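Long-range contacts in galactan 1,3-beta-galactosidase (Phanerochaete chrysosporium, PDB 7BYS), which degrades arabinogalactan as an exo-beta-1,3-galactanase of glycoside hydrolase family 43 that also carries a family 35 carbohydrate-binding module: residues N15-H20 and S268-Y273; S39-L44 and P262-S267. One frame throughout, in Å; residues are numbered along the deposited sequence.

Contact 1: N15-H20 and S268-Y273; sequences NTIQAH and SRYIWY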
loop_
_atom_site.group_PDB
_atom_site.type_symbol
_atom_site.label_atom_id
_atom_site.label_comp_id
_atom_site.label_asym_id
_atom_site.label_seq_id
_atom_site.Cartn_x
_atom_site.Cartn_y
_atom_site.Cartn_z
ATOM N N ASN A 15 6.259 -17.725 -0.117
ATOM C CA ASN A 15 5.742 -17.250 1.153
ATOM C C ASN A 15 5.212 -15.835 0.979
ATOM O O ASN A 15 5.741 -15.044 0.196
ATOM C CB ASN A 15 6.851 -17.232 2.202
ATOM C CG ASN A 15 7.328 -18.620 2.557
ATOM O OD1 ASN A 15 6.516 -19.522 2.766
ATOM N ND2 ASN A 15 8.646 -18.799 2.633
ATOM N N THR A 16 4.144 -15.527 1.703
ATOM C CA THR A 16 3.572 -14.187 1.644
ATOM C C THR A 16 4.604 -13.142 2.068
ATOM O O THR A 16 5.299 -13.307 3.076
ATOM C CB THR A 16 2.337 -14.110 2.539
ATOM O OG1 THR A 16 1.485 -15.229 2.261
ATOM C CG2 THR A 16 1.568 -12.822 2.273
ATOM N N ILE A 17 4.737 -12.086 1.264
ATOM C CA ILE A 17 5.685 -11.021 1.578
ATOM C C ILE A 17 5.240 -10.314 2.849
ATOM O O ILE A 17 4.054 -9.987 3.009
ATOM C CB ILE A 17 5.776 -10.043 0.398
ATOM C CG1 ILE A 17 6.444 -10.738 -0.791
ATOM C CG2 ILE A 17 6.549 -8.776 0.797
ATOM C CD1 ILE A 17 6.398 -9.947 -2.072
ATOM N N GLN A 18 6.188 -10.091 3.764
ATOM C CA GLN A 18 5.964 -9.428 5.047
ATOM C C GLN A 18 6.849 -8.188 5.105
ATOM O O GLN A 18 7.923 -8.206 5.712
ATOM C CB GLN A 18 6.266 -10.378 6.192
ATOM C CG GLN A 18 5.253 -11.516 6.291
ATOM C CD GLN A 18 3.909 -11.047 6.791
ATOM O OE1 GLN A 18 3.773 -9.923 7.269
ATOM N NE2 GLN A 18 2.901 -11.904 6.675
ATOM N N ALA A 19 6.396 -7.114 4.468
ATOM C CA ALA A 19 7.166 -5.875 4.376
ATOM C C ALA A 19 6.202 -4.685 4.358
ATOM O O ALA A 19 6.137 -3.891 3.421
ATOM C CB ALA A 19 8.094 -5.917 3.163
ATOM N N HIS A 20 5.394 -4.574 5.408
ATOM C CA HIS A 20 4.431 -3.485 5.526
ATOM C C HIS A 20 5.139 -2.187 5.906
ATOM O O HIS A 20 6.224 -2.198 6.486
ATOM C CB HIS A 20 3.373 -3.893 6.549
ATOM C CG HIS A 20 2.891 -5.303 6.359
ATOM N ND1 HIS A 20 1.868 -5.625 5.494
ATOM C CD2 HIS A 20 3.322 -6.475 6.887
ATOM C CE1 HIS A 20 1.675 -6.933 5.507
ATOM N NE2 HIS A 20 2.537 -7.474 6.352
ATOM N N SER A 268 -2.433 -7.885 5.904
ATOM C CA SER A 268 -2.519 -6.566 5.292
ATOM C C SER A 268 -1.880 -6.612 3.906
ATOM O O SER A 268 -0.836 -7.239 3.710
ATOM C CB SER A 268 -1.803 -5.521 6.157
ATOM O OG SER A 268 -2.357 -5.463 7.470
ATOM N N ARG A 269 -2.526 -5.962 2.936
ATOM C CA ARG A 269 -2.168 -6.117 1.532
ATOM C C ARG A 269 -1.342 -4.931 1.050
ATOM O O ARG A 269 -1.214 -3.908 1.730
ATOM C CB ARG A 269 -3.419 -6.310 0.649
ATOM C CG ARG A 269 -4.234 -7.589 0.944
ATOM C CD ARG A 269 -3.370 -8.847 0.983
ATOM N NE ARG A 269 -4.185 -10.056 1.147
ATOM C CZ ARG A 269 -3.741 -11.191 1.672
ATOM N NH1 ARG A 269 -2.496 -11.293 2.094
ATOM N NH2 ARG A 269 -4.568 -12.233 1.786
ATOM N N TYR A 270 -0.758 -5.092 -0.134
ATOM C CA TYR A 270 0.086 -4.086 -0.754
ATOM C C TYR A 270 -0.680 -3.517 -1.935
ATOM O O TYR A 270 -1.057 -4.258 -2.855
ATOM C CB TYR A 270 1.410 -4.724 -1.187
ATOM C CG TYR A 270 2.074 -5.426 -0.023
ATOM C CD1 TYR A 270 2.603 -4.702 1.042
ATOM C CD2 TYR A 270 2.136 -6.818 0.032
ATOM C CE1 TYR A 270 3.181 -5.335 2.121
ATOM C CE2 TYR A 270 2.709 -7.468 1.122
ATOM C CZ TYR A 270 3.234 -6.723 2.158
ATOM O OH TYR A 270 3.801 -7.364 3.248
ATOM N N ILE A 271 -0.946 -2.219 -1.879
ATOM C CA ILE A 271 -1.727 -1.516 -2.878
ATOM C C ILE A 271 -0.730 -0.642 -3.627
ATOM O O ILE A 271 -0.322 0.418 -3.137
ATOM C CB ILE A 271 -2.847 -0.695 -2.226
ATOM C CG1 ILE A 271 -3.704 -1.550 -1.255
ATOM C CG2 ILE A 271 -3.721 -0.050 -3.290
ATOM C CD1 ILE A 271 -4.246 -2.849 -1.832
ATOM N N TRP A 272 -0.298 -1.110 -4.794
ATOM C CA TRP A 272 0.656 -0.389 -5.632
ATOM C C TRP A 272 -0.021 -0.020 -6.941
ATOM O O TRP A 272 -0.572 -0.894 -7.622
ATOM C CB TRP A 272 1.869 -1.245 -5.976
ATOM C CG TRP A 272 2.816 -1.571 -4.866
ATOM C CD1 TRP A 272 2.624 -1.437 -3.520
ATOM C CD2 TRP A 272 4.107 -2.139 -5.035
ATOM N NE1 TRP A 272 3.735 -1.888 -2.839
ATOM C CE2 TRP A 272 4.663 -2.317 -3.755
ATOM C CE3 TRP A 272 4.859 -2.503 -6.156
ATOM C CZ2 TRP A 272 5.940 -2.843 -3.568
ATOM C CZ3 TRP A 272 6.123 -3.018 -5.968
ATOM C CH2 TRP A 272 6.646 -3.197 -4.689
ATOM N N TYR A 273 0.032 1.261 -7.295
ATOM C CA TYR A 273 -0.551 1.758 -8.530
ATOM C C TYR A 273 0.398 2.755 -9.177
ATOM O O TYR A 273 1.170 3.427 -8.480
ATOM C CB TYR A 273 -1.865 2.494 -8.256
ATOM C CG TYR A 273 -3.018 1.630 -7.822
ATOM C CD1 TYR A 273 -3.443 0.557 -8.593
ATOM C CD2 TYR A 273 -3.700 1.895 -6.633
ATOM C CE1 TYR A 273 -4.530 -0.228 -8.197
ATOM C CE2 TYR A 273 -4.782 1.126 -6.235
ATOM C CZ TYR A 273 -5.184 0.058 -7.006
ATOM O OH TYR A 273 -6.260 -0.703 -6.580
HETATM O O HOH W 1 0.348 -3.855 4.115
#
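Tyr270 OH lies over one face of the His20 imidazole, offset toward its rim and 3.1 Å from His20 CE1. The ring planes are tilted by 22° and displaced from each other, with the centroids 5.1 Å apart, so this is no full stack. Three oxygens ring the imidazole edge in its plane. Ser268 O stands 3.1 Å from His20 CE1. Gln18 OE1 accepts from His20 NE2 at 2.9 Å. A water meets ND1 and donates to Arg269 O. Ile17 O sits at the edge of the phenol ring.

Two bonds grip the Tyr270 hydroxyl. Tyr270 OH donates to Ile17 O at 2.6 Å, approaching from above the carbonyl plane. Tyr270 OH accepts from Ala19 N at 2.9 Å, almost straight (176°). Ile17 CG2 adds an apolar touch to Tyr270 CE2 at 4.1 Å. A phenylalanine here would lose the hydroxyl and would probably leave Ile17 O and Ala19 N in this buried spot without the group that links them.

The contact is buried. Residues 15-20 lie in the loop before strand 22-27. Ile17 and Ala19 pack on strand 48-53, and His20 reaches Glu36 of strand 30-36. Tyr270 belongs to strand 269-276, which pairs with strand 252-259.

Contact 2: S39-L44 and P262-S267; sequences SHNSAL and PSLLGS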
loop_
_atom_site.group_PDB
_atom_site.type_symbol
_atom_site.label_atom_id
_atom_site.label_comp_id
_atom_site.label_asym_id
_atom_site.label_seq_id
_atom_site.Cartn_x
_atom_site.Cartn_y
_atom_site.Cartn_z
ATOM N N SER A 39 4.044 -11.318 10.363
ATOM C CA SER A 39 3.553 -12.656 10.042
ATOM C C SER A 39 2.818 -13.323 11.196
ATOM O O SER A 39 2.098 -14.299 10.963
ATOM C CB SER A 39 4.695 -13.551 9.574
ATOM O OG SER A 39 5.688 -13.613 10.570
ATOM N N HIS A 40 2.979 -12.843 12.425
ATOM C CA HIS A 40 2.195 -13.390 13.526
ATOM C C HIS A 40 1.073 -12.455 13.967
ATOM O O HIS A 40 0.591 -12.533 15.105
ATOM C CB HIS A 40 3.092 -13.879 14.659
ATOM C CG HIS A 40 3.908 -15.076 14.275
ATOM N ND1 HIS A 40 5.255 -15.190 14.549
ATOM C CD2 HIS A 40 3.566 -16.198 13.596
ATOM C CE1 HIS A 40 5.702 -16.341 14.074
ATOM N NE2 HIS A 40 4.698 -16.970 13.491
ATOM N N ASN A 41 0.628 -11.590 13.054
ATOM C CA ASN A 41 -0.550 -10.751 13.244
ATOM C C ASN A 41 -0.411 -9.834 14.448
ATOM O O ASN A 41 -1.391 -9.524 15.127
ATOM C CB ASN A 41 -1.837 -11.577 13.300
ATOM C CG ASN A 41 -2.003 -12.455 12.084
ATOM O OD1 ASN A 41 -1.943 -11.981 10.946
ATOM N ND2 ASN A 41 -2.189 -13.750 12.308
ATOM N N SER A 42 0.812 -9.406 14.719
ATOM C CA SER A 42 1.125 -8.541 15.839
ATOM C C SER A 42 1.408 -7.128 15.347
ATOM O O SER A 42 1.909 -6.923 14.238
ATOM C CB SER A 42 2.355 -9.065 16.577
ATOM O OG SER A 42 2.715 -8.211 17.645
ATOM N N ALA A 43 1.064 -6.153 16.184
ATOM C CA ALA A 43 1.475 -4.776 15.969
ATOM C C ALA A 43 2.870 -4.506 16.508
ATOM O O ALA A 43 3.423 -3.426 16.254
ATOM C CB ALA A 43 0.474 -3.827 16.638
ATOM N N LEU A 44 3.448 -5.464 17.230
ATOM C CA LEU A 44 4.728 -5.301 17.896
ATOM C C LEU A 44 5.851 -5.832 17.016
ATOM O O LEU A 44 5.629 -6.495 16.006
ATOM C CB LEU A 44 4.709 -6.028 19.240
ATOM C CG LEU A 44 3.495 -5.679 20.105
ATOM C CD1 LEU A 44 3.476 -6.496 21.394
ATOM C CD2 LEU A 44 3.485 -4.190 20.400
ATOM N N PRO A 262 -6.539 -4.611 10.658
ATOM C CA PRO A 262 -6.199 -4.721 12.093
ATOM C C PRO A 262 -6.477 -6.074 12.727
ATOM O O PRO A 262 -5.706 -6.491 13.600
ATOM C CB PRO A 262 -7.030 -3.607 12.747
ATOM C CG PRO A 262 -7.292 -2.640 11.658
ATOM C CD PRO A 262 -7.379 -3.435 10.376
ATOM N N SER A 263 -7.523 -6.783 12.305
ATOM C CA SER A 263 -7.843 -8.073 12.908
ATOM C C SER A 263 -7.009 -9.223 12.354
ATOM O O SER A 263 -7.084 -10.336 12.886
ATOM C CB SER A 263 -9.331 -8.393 12.750
ATOM O OG SER A 263 -9.811 -7.986 11.482
ATOM N N LEU A 264 -6.212 -8.988 11.314
ATOM C CA LEU A 264 -5.384 -10.011 10.698
ATOM C C LEU A 264 -4.217 -9.280 10.034
ATOM O O LEU A 264 -4.075 -9.248 8.801
ATOM C CB LEU A 264 -6.189 -10.833 9.690
ATOM C CG LEU A 264 -5.646 -12.218 9.339
ATOM C CD1 LEU A 264 -5.652 -13.141 10.550
ATOM C CD2 LEU A 264 -6.448 -12.821 8.196
ATOM N N LEU A 265 -3.365 -8.686 10.877
ATOM C CA LEU A 265 -2.363 -7.733 10.397
ATOM C C LEU A 265 -1.395 -8.360 9.412
ATOM O O LEU A 265 -0.929 -7.683 8.487
ATOM C CB LEU A 265 -1.577 -7.141 11.565
ATOM C CG LEU A 265 -2.212 -5.910 12.204
ATOM C CD1 LEU A 265 -1.510 -5.569 13.521
ATOM C CD2 LEU A 265 -2.254 -4.706 11.254
ATOM N N GLY A 266 -1.059 -9.637 9.594
ATOM C CA GLY A 266 -0.144 -10.280 8.676
ATOM C C GLY A 266 -0.693 -10.449 7.291
ATOM O O GLY A 266 0.077 -10.739 6.368
ATOM N N SER A 267 -1.998 -10.273 7.122
ATOM C CA SER A 267 -2.638 -10.323 5.821
ATOM C C SER A 267 -2.963 -8.938 5.281
ATOM O O SER A 267 -3.692 -8.822 4.290
ATOM C CB SER A 267 -3.884 -11.211 5.880
ATOM O OG SER A 267 -3.511 -12.552 6.177
HETATM O O HOH W 2 -3.746 -8.883 13.628
HETATM O O HOH W 3 -2.207 -13.214 8.548
#
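Asn41 OD1 lies so close to Gly266 that a side chain there would not fit. A beta carbon on Gly266 would stand only 2.8 Å from Asn41 OD1, a clash. The missing carbon lets the two loops come close, with Asn41 CA 4.5 Å from Leu265 CA.

Asn41 itself has a left-handed backbone conformation, with phi at 60°. Its CG is anti to the carbonyl carbon (chi1 -55°), and the amide reaches across to the other loop. OD1 accepts from Gly266 N at 2.8 Å. The donor lies in the carbonyl plane, on a lone pair, though the N-H...O angle is 142°, well short of straight. A water donates to the same OD1 at 2.7 Å and also meets Ser267 OG. Two partners therefore hold the amide oxygen and help fix the rotation of the group. Leu264 runs alongside Asn41, pointing the same way, with CD1 next to the amide.

A second water ties the backbones together. It accepts from Leu265 N at 2.8 Å and donates to both Asn41 O and Pro262 O. Next to these polar groups, Leu265 points at the other loop. Its CD1 packs 4.1 Å from Ala43 CB and also lies 3.7 Å from Ser42 O. Ser42 OG accepts from Leu44 N, forming an ST turn that shapes this end of the loop.

Residues 265-266 form a short 3-10 segment, and Ser267 N bonds back to Leu264 O. Each loop links the second and third strands of its four-stranded antiparallel sheet. The arrangement is a loop-to-loop contact between the first and last blades of the five-bladed beta-propeller characteristic of family 43.

In the fold
Both contacts join the first blade of the propeller to the last. Contact 1 lies in the interior, contact 2 at the surface, with centres about 12 Å apart. Gln18 connects them: its NE2 is 3.1 Å from Gly266 O, a probable hydrogen bond. Ser268 OG also bonds to Leu265 O. Both contacts lie near residues that bind galactose in another structure of this protein; that sugar is absent here. The His20 side chain is about 8 Å from the side chains of Glu81 and Arg82. The Ala43 side chain is about 6 Å from that of Glu81, and the Leu265 side chain about 10 Å from that of Gln242.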